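Local coordinates for dTDP-4-amino-4,6-dideoxyglucose formyltransferase (Shewanella sp. FDAARGOS_354, PDB 6V2T), which probably transfers a formyl group from a folate cofactor to the 4-amino group of dTDP-4-amino-4,6-dideoxyglucose, a sugar modification linked to O-antigen synthesis, at residues Arg58-Asn63 against Ala98-Ile103; Ile77-Glu82 against Gln102-Glu107; Tyr92-Ser97 against Arg113-His118. All blocks are in the same frame, centred on the assembly; numbering follows the deposited sequence.

Contacts 1 and 2 lie beside the parallel end of the sheet and share Gln-102 and Ile-103, part of the loop leaving strand 94-98, while contact 3 is the pairing of that strand with 113-118. Contact 3 is the buried one, built on regular backbone hydrogen bonds with mostly apolar side chains and a polar Ser-97/Asn-116 pair at the folate; contacts 1 and 2 are only partly buried. No hydrogen bond joins the segments directly in contact 1, where packing dominates, whereas in contact 2 the Gln-102 amide binds the opposite turn. Strands 53-60 and 75-77 lead into the first segments of contacts 1 and 2. All three touch the folate; contact 1 also holds the nucleotide sugar.

Contact 1. Residues Arg58-Asn63 against Ala98-Ile103. With 0FX (dTDP-4-amino-4,6-dideoxyglucose), chain G; FOL (folic acid), chain H.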
loop_
_atom_site.group_PDB
_atom_site.type_symbol
_atom_site.label_atom_id
_atom_site.label_comp_id
_atom_site.label_asym_id
_atom_site.label_seq_id
_atom_site.Cartn_x
_atom_site.Cartn_y
_atom_site.Cartn_z
ATOM N N ARG B 58 32.946 4.809 -10.749
ATOM C CA ARG B 58 32.964 3.328 -10.747
ATOM C C ARG B 58 31.846 2.827 -9.821
ATOM O O ARG B 58 31.462 3.570 -8.863
ATOM C CB ARG B 58 34.340 2.816 -10.310
ATOM C CG ARG B 58 35.509 3.343 -11.133
ATOM C CD ARG B 58 35.617 2.722 -12.517
ATOM N NE ARG B 58 36.845 3.109 -13.194
ATOM C CZ ARG B 58 36.964 4.168 -13.976
ATOM N NH1 ARG B 58 38.124 4.448 -14.544
ATOM N NH2 ARG B 58 35.921 4.939 -14.197
ATOM N N TYR B 59 31.320 1.634 -10.095
ATOM C CA TYR B 59 30.324 0.975 -9.213
ATOM C C TYR B 59 31.016 -0.225 -8.577
ATOM O O TYR B 59 32.145 -0.552 -8.983
ATOM C CB TYR B 59 29.044 0.628 -9.974
ATOM C CG TYR B 59 29.244 -0.430 -11.024
ATOM C CD1 TYR B 59 29.341 -1.762 -10.671
ATOM C CD2 TYR B 59 29.352 -0.102 -12.367
ATOM C CE1 TYR B 59 29.538 -2.752 -11.617
ATOM C CE2 TYR B 59 29.527 -1.082 -13.331
ATOM C CZ TYR B 59 29.630 -2.412 -12.953
ATOM O OH TYR B 59 29.824 -3.396 -13.878
ATOM N N SER B 60 30.382 -0.810 -7.555
ATOM C CA SER B 60 30.981 -1.876 -6.717
ATOM C C SER B 60 30.874 -3.200 -7.476
ATOM O O SER B 60 29.844 -3.422 -8.129
ATOM C CB SER B 60 30.324 -1.998 -5.359
ATOM O OG SER B 60 30.609 -0.887 -4.526
ATOM N N ALA B 61 31.892 -4.048 -7.346
ATOM C CA ALA B 61 31.960 -5.399 -7.952
ATOM C C ALA B 61 30.757 -6.229 -7.474
ATOM O O ALA B 61 30.109 -6.881 -8.311
ATOM C CB ALA B 61 33.281 -6.037 -7.571
ATOM N N ILE B 62 30.432 -6.133 -6.185
ATOM C CA ILE B 62 29.384 -6.964 -5.517
ATOM C C ILE B 62 27.979 -6.511 -5.952
ATOM O O ILE B 62 27.008 -7.240 -5.652
ATOM C CB ILE B 62 29.589 -6.940 -3.987
ATOM C CG1 ILE B 62 28.862 -8.106 -3.309
ATOM C CG2 ILE B 62 29.201 -5.594 -3.393
ATOM C CD1 ILE B 62 29.527 -8.612 -2.045
ATOM N N ASN B 63 27.868 -5.371 -6.647
ATOM C CA ASN B 63 26.588 -4.861 -7.203
ATOM C C ASN B 63 25.974 -5.998 -8.017
ATOM O O ASN B 63 26.634 -6.466 -8.977
ATOM C CB ASN B 63 26.747 -3.576 -8.032
ATOM C CG ASN B 63 25.444 -2.838 -8.236
ATOM O OD1 ASN B 63 24.401 -3.465 -8.389
ATOM N ND2 ASN B 63 25.475 -1.509 -8.228
ATOM N N ALA B 98 29.725 7.182 -2.576
ATOM C CA ALA B 98 28.351 7.697 -2.743
ATOM C C ALA B 98 27.409 6.493 -2.748
ATOM O O ALA B 98 27.097 5.964 -3.839
ATOM C CB ALA B 98 28.262 8.533 -3.998
ATOM N N HIS B 99 26.981 6.063 -1.561
ATOM C CA HIS B 99 26.143 4.846 -1.404
ATOM C C HIS B 99 26.905 3.678 -2.046
ATOM O O HIS B 99 26.381 3.048 -2.949
ATOM C CB HIS B 99 24.762 5.074 -2.016
ATOM C CG HIS B 99 23.927 6.098 -1.318
ATOM N ND1 HIS B 99 22.561 5.990 -1.248
ATOM C CD2 HIS B 99 24.254 7.232 -0.665
ATOM C CE1 HIS B 99 22.075 7.037 -0.597
ATOM N NE2 HIS B 99 23.104 7.815 -0.222
ATOM N N CYS B 100 28.141 3.461 -1.608
ATOM C CA CYS B 100 29.023 2.354 -2.043
ATOM C C CYS B 100 28.658 1.089 -1.266
ATOM O O CYS B 100 28.702 1.155 -0.019
ATOM C CB CYS B 100 30.476 2.703 -1.781
ATOM S SG CYS B 100 31.611 1.420 -2.334
ATOM N N LYS B 101 28.330 -0.001 -1.975
ATOM C CA LYS B 101 27.954 -1.322 -1.376
ATOM C C LYS B 101 29.166 -2.014 -0.723
ATOM O O LYS B 101 28.934 -2.982 0.010
ATOM C CB LYS B 101 27.336 -2.258 -2.426
ATOM C CG LYS B 101 25.954 -1.874 -2.937
ATOM C CD LYS B 101 25.529 -2.623 -4.196
ATOM C CE LYS B 101 24.094 -2.339 -4.602
ATOM N NZ LYS B 101 23.141 -2.864 -3.595
ATOM N N GLN B 102 30.411 -1.579 -0.958
ATOM C CA GLN B 102 31.603 -2.297 -0.408
ATOM C C GLN B 102 32.198 -1.567 0.792
ATOM O O GLN B 102 32.344 -0.347 0.742
ATOM C CB GLN B 102 32.724 -2.429 -1.432
ATOM C CG GLN B 102 32.370 -3.276 -2.642
ATOM C CD GLN B 102 33.571 -3.416 -3.549
ATOM O OE1 GLN B 102 33.940 -2.496 -4.282
ATOM N NE2 GLN B 102 34.212 -4.572 -3.474
ATOM N N ILE B 103 32.615 -2.313 1.809
ATOM C CA ILE B 103 33.406 -1.764 2.937
ATOM C C ILE B 103 34.827 -1.496 2.434
ATOM O O ILE B 103 35.421 -2.412 1.834
ATOM C CB ILE B 103 33.390 -2.716 4.143
ATOM C CG1 ILE B 103 31.962 -2.932 4.655
ATOM C CG2 ILE B 103 34.314 -2.164 5.228
ATOM C CD1 ILE B 103 31.733 -4.264 5.356
HETATM O O4P 0FX G . 20.588 3.664 -0.226
HETATM P P2 0FX G . 21.066 2.787 -1.386
HETATM O O3P 0FX G . 21.864 3.547 -2.397
HETATM O O1G 0FX G . 22.033 1.786 -0.659
HETATM C C1G 0FX G . 23.371 1.673 -1.138
HETATM C C2G 0FX G . 23.647 0.183 -1.177
HETATM O O2G 0FX G . 22.774 -0.551 -2.056
HETATM C C3G 0FX G . 23.460 -0.332 0.240
HETATM O O3G 0FX G . 23.830 -1.718 0.225
HETATM C C4G 0FX G . 24.277 0.491 1.256
HETATM N N4A 0FX G . 23.852 0.132 2.612
HETATM C C5G 0FX G . 24.127 2.003 1.132
HETATM C C6G 0FX G . 25.153 2.732 2.024
HETATM O O5G 0FX G . 24.278 2.362 -0.244
HETATM O OPP 0FX G . 20.001 2.000 -2.449
HETATM P P 0FX G . 19.308 0.746 -1.814
HETATM O O1P 0FX G . 20.133 -0.368 -1.368
HETATM O O2P 0FX G . 18.425 0.166 -2.886
HETATM O O5 0FX G . 18.236 1.109 -0.714
HETATM C C5 0FX G . 17.426 2.248 -0.839
HETATM C C4 0FX G . 16.217 2.038 0.081
HETATM O O4 0FX G . 15.359 1.001 -0.398
HETATM C C3 0FX G . 16.573 1.557 1.499
HETATM O O3 0FX G . 17.001 2.620 2.339
HETATM C C2 0FX G . 15.297 0.831 1.992
HETATM C C1 0FX G . 14.729 0.325 0.637
HETATM N N11 0FX G . 14.987 -1.102 0.498
HETATM C C61 0FX G . 16.010 -1.583 -0.243
HETATM C C51 0FX G . 16.182 -2.962 -0.350
HETATM C C5A 0FX G . 17.338 -3.523 -1.171
HETATM C C21 0FX G . 14.135 -1.926 1.120
HETATM O O21 0FX G . 13.124 -1.397 1.855
HETATM N N31 0FX G . 14.275 -3.272 1.054
HETATM C C41 0FX G . 15.289 -3.806 0.322
HETATM O O41 0FX G . 15.442 -5.162 0.310
HETATM N N1 FOL H . 33.973 1.681 4.303
HETATM C C2 FOL H . 34.583 2.026 5.449
HETATM N NA2 FOL H . 35.740 1.459 5.775
HETATM N N3 FOL H . 34.058 2.985 6.270
HETATM C C4 FOL H . 32.880 3.554 5.970
HETATM O O4 FOL H . 32.476 4.424 6.786
HETATM C C4A FOL H . 32.232 3.210 4.787
HETATM N N5 FOL H . 31.047 3.711 4.437
HETATM C C6 FOL H . 30.182 3.097 3.423
HETATM C C7 FOL H . 31.095 2.545 2.312
HETATM N N8 FOL H . 32.249 1.852 2.816
HETATM C C8A FOL H . 32.824 2.245 3.964
HETATM C C9 FOL H . 29.076 2.165 4.044
HETATM N N10 FOL H . 28.737 1.025 3.189
HETATM C C11 FOL H . 28.005 -2.947 4.374
HETATM C C12 FOL H . 28.008 -2.567 3.030
HETATM C C13 FOL H . 28.240 -1.238 2.662
HETATM C C14 FOL H . 28.496 -0.263 3.604
HETATM C C15 FOL H . 28.519 -0.649 4.940
HETATM C C16 FOL H . 28.277 -1.971 5.323
HETATM C C FOL H . 27.783 -4.387 4.773
HETATM O O FOL H . 27.989 -5.216 3.913
HETATM N N FOL H . 27.467 -4.776 6.011
#
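Ser-60 and Lys-101 face each other where strand 53-60 ends against the loop that follows strand 94-98. The Ser-60 hydroxyl sits between two neighbours of that loop: OG lies 3.3 Å from Cys-100 SG, and the CG methylene of Gln-102 passes close to it. Its polar partner is Asp-31, whose carboxylate also takes the backbone N of Lys-101 and, through its other oxygen, ND2 of Asn-63, so one acid ties the two segments together indirectly. Ile-62, in the type I turn from Ser-60 to Asn-63, lays its CG2 branch obliquely over Lys-101, 3.9 Å from CB. Farther along, the Lys-101 chain slants past the Asn-63 amide, with CE 3.9 Å from Asn-63 CG. That chain runs extended as far as CE and then bends (chi4 -66°), which brings NZ within 2.8 Å of O2G of the dideoxy sugar in a hydrogen bond. Within the loop, Gln-102 N points at Cys-100 SG in an N-H...S hydrogen bond of 3.5 Å. On the ligand side, His-99 ND1 donates at 2.8 Å to the phosphate oxygen O3P, which lies at the ring edge in its plane. Cys-100 O accepts from N10 of the folate in a nearly straight bond (168°). A loop that holds the nucleotide sugar with His-99 and Lys-101 and the folate with its main chain is consistent with the two-substrate site of a sugar N-formyltransferase.

Contact 2. Residues Ile77-Glu82 against Gln102-Glu107; sequences INVKSE and QIFPSE. With FOL (folic acid), chain H.
An Asx turn at Asn-78, set within the type I turn from Asn-78 to Ser-81, receives the amide of Gln-102 from the folate-binding loop. Asn-78 OD1 accepts two donors: the backbone N of Lys-80, which closes the Asx turn at 3.0 Å, and Gln-102 NE2, also at 3.0 Å. Both lie well out of the carbonyl plane, one on each face, yet OD1 lies almost in the amide plane of Gln-102, and the two amide planes are turned 39° apart. The other end of the Gln-102 amide is held as well, since OE1 accepts from Val-79 N at 3.2 Å; the N-H points straight at it (177°) but approaches from the side of the C=O, tilted from its plane. Gripped at both ends, the amide has its flip fixed. Its chain, extended beyond CG, reaches the turn, and Asn-78 CG, anti to the backbone N (chi1 -174°), brings OD1 round to meet it. The turn connects strand 75-77 to helix 82-91, which Ser-81 N-caps by offering OG to Asp-84 N, while Pro-105 stands at the N-cap of helix 106-109; the contact therefore joins the starts of two helices of the formyltransferase domain. From the turn, Val-79 sends its CG1 branch obliquely toward the Phe-104 ring, 3.7 Å from CD1. The carbonyl oxygen of Val-79 is buried here without a hydrogen-bonding partner. Beyond Val-79, the main chain of Phe-104 reads the pterin edge: its O accepts from NA2 of the folate at 2.9 Å, and its N lies 2.9 Å from N1.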
loop_
_atom_site.group_PDB
_atom_site.type_symbol
_atom_site.label_atom_id
_atom_site.label_comp_id
_atom_site.label_asym_id
_atom_site.label_seq_id
_atom_site.Cartn_x
_atom_site.Cartn_y
_atom_site.Cartn_z
ATOM N N ILE B 77 34.644 -1.573 -9.953
ATOM C CA ILE B 77 35.927 -1.603 -9.192
ATOM C C ILE B 77 35.702 -2.474 -7.960
ATOM O O ILE B 77 34.546 -2.514 -7.491
ATOM C CB ILE B 77 36.428 -0.191 -8.834
ATOM C CG1 ILE B 77 37.942 -0.171 -8.609
ATOM C CG2 ILE B 77 35.662 0.389 -7.649
ATOM C CD1 ILE B 77 38.569 1.202 -8.766
ATOM N N ASN B 78 36.759 -3.140 -7.499
ATOM C CA ASN B 78 36.747 -4.073 -6.346
ATOM C C ASN B 78 37.707 -3.585 -5.262
ATOM O O ASN B 78 38.891 -3.938 -5.267
ATOM C CB ASN B 78 37.112 -5.493 -6.770
ATOM C CG ASN B 78 36.951 -6.478 -5.635
ATOM O OD1 ASN B 78 36.615 -6.107 -4.510
ATOM N ND2 ASN B 78 37.170 -7.743 -5.933
ATOM N N VAL B 79 37.160 -2.895 -4.281
ATOM C CA VAL B 79 37.901 -2.241 -3.176
ATOM C C VAL B 79 38.511 -3.298 -2.236
ATOM O O VAL B 79 39.326 -2.914 -1.365
ATOM C CB VAL B 79 36.905 -1.288 -2.492
ATOM C CG1 VAL B 79 37.225 -1.050 -1.046
ATOM C CG2 VAL B 79 36.793 0.011 -3.280
ATOM N N LYS B 80 38.173 -4.579 -2.404
ATOM C CA LYS B 80 38.819 -5.696 -1.664
ATOM C C LYS B 80 39.893 -6.368 -2.532
ATOM O O LYS B 80 40.520 -7.301 -2.035
ATOM C CB LYS B 80 37.765 -6.707 -1.209
ATOM C CG LYS B 80 36.620 -6.103 -0.410
ATOM C CD LYS B 80 35.963 -7.078 0.540
ATOM C CE LYS B 80 34.762 -6.481 1.242
ATOM N NZ LYS B 80 33.758 -7.518 1.580
ATOM N N SER B 81 40.107 -5.916 -3.773
ATOM C CA SER B 81 41.218 -6.382 -4.653
ATOM C C SER B 81 42.516 -5.628 -4.318
ATOM O O SER B 81 42.554 -4.404 -4.538
ATOM C CB SER B 81 40.878 -6.218 -6.113
ATOM O OG SER B 81 42.070 -6.177 -6.893
ATOM N N GLU B 82 43.545 -6.332 -3.832
ATOM C CA GLU B 82 44.927 -5.808 -3.633
ATOM C C GLU B 82 45.322 -4.896 -4.803
ATOM O O GLU B 82 45.851 -3.788 -4.555
ATOM C CB GLU B 82 45.931 -6.961 -3.561
ATOM C CG GLU B 82 47.141 -6.657 -2.701
ATOM C CD GLU B 82 46.950 -6.959 -1.223
ATOM O OE1 GLU B 82 46.157 -7.876 -0.907
ATOM O OE2 GLU B 82 47.592 -6.278 -0.386
ATOM N N GLN B 102 30.411 -1.579 -0.958
ATOM C CA GLN B 102 31.603 -2.297 -0.408
ATOM C C GLN B 102 32.198 -1.567 0.792
ATOM O O GLN B 102 32.344 -0.347 0.742
ATOM C CB GLN B 102 32.724 -2.429 -1.432
ATOM C CG GLN B 102 32.370 -3.276 -2.642
ATOM C CD GLN B 102 33.571 -3.416 -3.549
ATOM O OE1 GLN B 102 33.940 -2.496 -4.282
ATOM N NE2 GLN B 102 34.212 -4.572 -3.474
ATOM N N ILE B 103 32.615 -2.313 1.809
ATOM C CA ILE B 103 33.406 -1.764 2.937
ATOM C C ILE B 103 34.827 -1.496 2.434
ATOM O O ILE B 103 35.421 -2.412 1.834
ATOM C CB ILE B 103 33.390 -2.716 4.143
ATOM C CG1 ILE B 103 31.962 -2.932 4.655
ATOM C CG2 ILE B 103 34.314 -2.164 5.228
ATOM C CD1 ILE B 103 31.733 -4.264 5.356
ATOM N N PHE B 104 35.357 -0.288 2.659
ATOM C CA PHE B 104 36.758 0.045 2.288
ATOM C C PHE B 104 37.690 -0.630 3.281
ATOM O O PHE B 104 37.486 -0.511 4.483
ATOM C CB PHE B 104 37.014 1.553 2.249
ATOM C CG PHE B 104 36.432 2.274 1.062
ATOM C CD1 PHE B 104 35.342 1.768 0.371
ATOM C CD2 PHE B 104 36.985 3.478 0.636
ATOM C CE1 PHE B 104 34.805 2.457 -0.705
ATOM C CE2 PHE B 104 36.426 4.174 -0.429
ATOM C CZ PHE B 104 35.346 3.659 -1.094
ATOM N N PRO B 105 38.732 -1.359 2.826
ATOM C CA PRO B 105 39.713 -1.918 3.739
ATOM C C PRO B 105 40.587 -0.826 4.368
ATOM O O PRO B 105 40.744 0.256 3.786
ATOM C CB PRO B 105 40.569 -2.804 2.828
ATOM C CG PRO B 105 40.507 -2.099 1.497
ATOM C CD PRO B 105 39.084 -1.597 1.420
ATOM N N SER B 106 41.155 -1.140 5.526
ATOM C CA SER B 106 42.121 -0.294 6.266
ATOM C C SER B 106 43.230 0.213 5.328
ATOM O O SER B 106 43.594 1.371 5.470
ATOM C CB SER B 106 42.662 -1.052 7.445
ATOM O OG SER B 106 43.405 -2.161 6.998
ATOM N N GLU B 107 43.691 -0.583 4.346
ATOM C CA GLU B 107 44.769 -0.209 3.391
ATOM C C GLU B 107 44.318 0.910 2.444
ATOM O O GLU B 107 45.212 1.619 1.921
ATOM C CB GLU B 107 45.221 -1.409 2.548
ATOM C CG GLU B 107 46.012 -2.449 3.328
ATOM C CD GLU B 107 45.189 -3.444 4.129
ATOM O OE1 GLU B 107 43.932 -3.401 4.041
ATOM O OE2 GLU B 107 45.804 -4.259 4.860
HETATM N N1 FOL H . 33.973 1.681 4.303
HETATM C C2 FOL H . 34.583 2.026 5.449
HETATM N NA2 FOL H . 35.740 1.459 5.775
HETATM N N3 FOL H . 34.058 2.985 6.270
HETATM C C4 FOL H . 32.880 3.554 5.970
HETATM O O4 FOL H . 32.476 4.424 6.786
HETATM C C4A FOL H . 32.232 3.210 4.787
HETATM N N5 FOL H . 31.047 3.711 4.437
HETATM C C6 FOL H . 30.182 3.097 3.423
HETATM C C7 FOL H . 31.095 2.545 2.312
HETATM N N8 FOL H . 32.249 1.852 2.816
HETATM C C8A FOL H . 32.824 2.245 3.964
HETATM C C9 FOL H . 29.076 2.165 4.044
HETATM N N10 FOL H . 28.737 1.025 3.189
HETATM C C11 FOL H . 28.005 -2.947 4.374
HETATM C C12 FOL H . 28.008 -2.567 3.030
HETATM C C13 FOL H . 28.240 -1.238 2.662
HETATM C C14 FOL H . 28.496 -0.263 3.604
HETATM C C15 FOL H . 28.519 -0.649 4.940
HETATM C C16 FOL H . 28.277 -1.971 5.323
HETATM C C FOL H . 27.783 -4.387 4.773
HETATM O O FOL H . 27.989 -5.216 3.913
HETATM N N FOL H . 27.467 -4.776 6.011
#

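Contact 3. Residues Tyr92-Ser97 against Arg113-His118. With FOL (folic acid), chain H.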
loop_
_atom_site.group_PDB
_atom_site.type_symbol
_atom_site.label_atom_id
_atom_site.label_comp_id
_atom_site.label_asym_id
_atom_site.label_seq_id
_atom_site.Cartn_x
_atom_site.Cartn_y
_atom_site.Cartn_z
ATOM N N TYR B 92 44.728 8.348 -7.409
ATOM C CA TYR B 92 43.705 9.312 -6.943
ATOM C C TYR B 92 44.182 10.097 -5.717
ATOM O O TYR B 92 44.801 9.563 -4.808
ATOM C CB TYR B 92 42.382 8.585 -6.702
ATOM C CG TYR B 92 41.761 8.080 -7.976
ATOM C CD1 TYR B 92 41.052 8.935 -8.800
ATOM C CD2 TYR B 92 41.902 6.756 -8.361
ATOM C CE1 TYR B 92 40.478 8.480 -9.978
ATOM C CE2 TYR B 92 41.331 6.283 -9.537
ATOM C CZ TYR B 92 40.628 7.153 -10.349
ATOM O OH TYR B 92 40.067 6.710 -11.508
ATOM N N GLU B 93 43.824 11.368 -5.677
ATOM C CA GLU B 93 44.090 12.230 -4.493
ATOM C C GLU B 93 42.936 12.109 -3.488
ATOM O O GLU B 93 43.138 12.439 -2.284
ATOM C CB GLU B 93 44.276 13.676 -4.946
ATOM C CG GLU B 93 45.639 13.925 -5.554
ATOM C CD GLU B 93 45.905 13.233 -6.885
ATOM O OE1 GLU B 93 45.054 13.326 -7.809
ATOM O OE2 GLU B 93 46.954 12.612 -6.986
ATOM N N LEU B 94 41.749 11.754 -3.962
ATOM C CA LEU B 94 40.516 11.692 -3.129
ATOM C C LEU B 94 39.598 10.584 -3.632
ATOM O O LEU B 94 39.377 10.527 -4.839
ATOM C CB LEU B 94 39.805 13.039 -3.200
ATOM C CG LEU B 94 38.417 13.077 -2.559
ATOM C CD1 LEU B 94 38.525 12.847 -1.039
ATOM C CD2 LEU B 94 37.707 14.393 -2.849
ATOM N N VAL B 95 39.000 9.814 -2.722
ATOM C CA VAL B 95 37.907 8.863 -3.056
ATOM C C VAL B 95 36.651 9.298 -2.310
ATOM O O VAL B 95 36.757 9.537 -1.087
ATOM C CB VAL B 95 38.271 7.403 -2.740
ATOM C CG1 VAL B 95 37.159 6.458 -3.174
ATOM C CG2 VAL B 95 39.581 7.013 -3.379
ATOM N N VAL B 96 35.526 9.369 -3.029
ATOM C CA VAL B 96 34.173 9.652 -2.474
ATOM C C VAL B 96 33.293 8.411 -2.659
ATOM O O VAL B 96 33.041 7.981 -3.799
ATOM C CB VAL B 96 33.531 10.914 -3.073
ATOM C CG1 VAL B 96 32.141 11.122 -2.507
ATOM C CG2 VAL B 96 34.390 12.148 -2.851
ATOM N N SER B 97 32.863 7.841 -1.538
ATOM C CA SER B 97 31.854 6.773 -1.493
ATOM C C SER B 97 30.485 7.434 -1.529
ATOM O O SER B 97 30.158 8.172 -0.588
ATOM C CB SER B 97 31.999 5.936 -0.259
ATOM O OG SER B 97 30.793 5.246 -0.048
ATOM N N ARG B 113 42.724 10.008 1.305
ATOM C CA ARG B 113 41.564 10.769 1.833
ATOM C C ARG B 113 40.287 10.126 1.248
ATOM O O ARG B 113 40.078 10.191 0.015
ATOM C CB ARG B 113 41.700 12.265 1.522
ATOM C CG ARG B 113 40.708 13.138 2.291
ATOM C CD ARG B 113 41.149 14.589 2.286
ATOM N NE ARG B 113 41.234 15.097 0.914
ATOM C CZ ARG B 113 40.316 15.879 0.337
ATOM N NH1 ARG B 113 40.471 16.268 -0.919
ATOM N NH2 ARG B 113 39.267 16.304 1.010
ATOM N N CYS B 114 39.484 9.449 2.081
ATOM C CA CYS B 114 38.204 8.821 1.654
ATOM C C CYS B 114 37.042 9.512 2.371
ATOM O O CYS B 114 37.126 9.692 3.594
ATOM C CB CYS B 114 38.224 7.325 1.916
ATOM S SG CYS B 114 39.475 6.447 0.940
ATOM N N ILE B 115 36.001 9.897 1.626
ATOM C CA ILE B 115 34.804 10.604 2.153
ATOM C C ILE B 115 33.545 9.849 1.731
ATOM O O ILE B 115 33.395 9.541 0.529
ATOM C CB ILE B 115 34.799 12.074 1.687
ATOM C CG1 ILE B 115 36.006 12.821 2.251
ATOM C CG2 ILE B 115 33.479 12.726 2.053
ATOM C CD1 ILE B 115 36.148 14.302 1.839
ATOM N N ASN B 116 32.645 9.613 2.687
ATOM C CA ASN B 116 31.392 8.845 2.497
ATOM C C ASN B 116 30.212 9.807 2.520
ATOM O O ASN B 116 30.167 10.764 3.366
ATOM C CB ASN B 116 31.231 7.720 3.525
ATOM C CG ASN B 116 29.993 6.858 3.325
ATOM O OD1 ASN B 116 29.196 6.682 4.241
ATOM N ND2 ASN B 116 29.808 6.290 2.154
ATOM N N ILE B 117 29.283 9.575 1.610
ATOM C CA ILE B 117 27.954 10.232 1.627
ATOM C C ILE B 117 26.950 9.206 2.158
ATOM O O ILE B 117 26.643 8.222 1.461
ATOM C CB ILE B 117 27.617 10.747 0.214
ATOM C CG1 ILE B 117 28.742 11.609 -0.342
ATOM C CG2 ILE B 117 26.301 11.520 0.236
ATOM C CD1 ILE B 117 28.610 11.877 -1.820
ATOM N N HIS B 118 26.496 9.387 3.388
ATOM C CA HIS B 118 25.666 8.397 4.123
ATOM C C HIS B 118 24.261 8.953 4.302
ATOM O O HIS B 118 24.083 10.051 4.840
ATOM C CB HIS B 118 26.321 8.075 5.477
ATOM C CG HIS B 118 25.511 7.211 6.390
ATOM N ND1 HIS B 118 25.246 5.881 6.109
ATOM C CD2 HIS B 118 25.026 7.437 7.621
ATOM C CE1 HIS B 118 24.566 5.358 7.105
ATOM N NE2 HIS B 118 24.383 6.308 8.034
HETATM N N1 FOL H . 33.973 1.681 4.303
HETATM C C2 FOL H . 34.583 2.026 5.449
HETATM N NA2 FOL H . 35.740 1.459 5.775
HETATM N N3 FOL H . 34.058 2.985 6.270
HETATM C C4 FOL H . 32.880 3.554 5.970
HETATM O O4 FOL H . 32.476 4.424 6.786
HETATM C C4A FOL H . 32.232 3.210 4.787
HETATM N N5 FOL H . 31.047 3.711 4.437
HETATM C C6 FOL H . 30.182 3.097 3.423
HETATM C C7 FOL H . 31.095 2.545 2.312
HETATM N N8 FOL H . 32.249 1.852 2.816
HETATM C C8A FOL H . 32.824 2.245 3.964
HETATM C C9 FOL H . 29.076 2.165 4.044
HETATM N N10 FOL H . 28.737 1.025 3.189
HETATM C C11 FOL H . 28.005 -2.947 4.374
HETATM C C12 FOL H . 28.008 -2.567 3.030
HETATM C C13 FOL H . 28.240 -1.238 2.662
HETATM C C14 FOL H . 28.496 -0.263 3.604
HETATM C C15 FOL H . 28.519 -0.649 4.940
HETATM C C16 FOL H . 28.277 -1.971 5.323
HETATM C C FOL H . 27.783 -4.387 4.773
HETATM O O FOL H . 27.989 -5.216 3.913
HETATM N N FOL H . 27.467 -4.776 6.011
HETATM O O HOH W 1 44.839 11.236 -0.261
#
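Val-95 and Ser-97 of strand 94-98 pair in parallel with strand 113-118 through alternating backbone hydrogen bonds. Val-95 N donates to Arg-113 O, Ile-115 N to Val-95 O at 2.8 Å, Ser-97 N to Ile-115 O at 2.7 Å, and Ile-117 N to Ser-97 O. Two side-chain faces result. On one, Leu-94, Val-96, Arg-113 and Ile-115 gather: Leu-94 CD1 sits centrally over a face of the Arg-113 guanidinium, 3.8 Å above its plane, and also meets Ile-115 CD1 at 4.0 Å. Val-96 CG1 touches the CD1 end of Ile-117. On the other, Val-95 CB packs on Cys-114 SG, and Ser-97 OG accepts a short, bent, weak bond from Asn-116 ND2 (2.6 Å, 125°). Both hydroxyl and amide lie against the folate; with CG of Asn-116 anti to the backbone N (chi1 -177°), ND2 comes 3.5 Å from FOL C6. Strands 94-98 and 113-118, with helix 106-109 linking them, form a beta-alpha-beta unit in the middle of the Rossmann-like sheet of the formyltransferase domain. Farther out, Asn-116 OD1 is hydrogen-bonded to His-146 NE2 on the neighbouring strand, and the Arg-113 guanidinium reaches carbonyls of Leu-193 and Val-194 near the end of helix 171-194. At the start of the pairing a water bridges Glu-93 O and Arg-113 N, 2.9 Å from each.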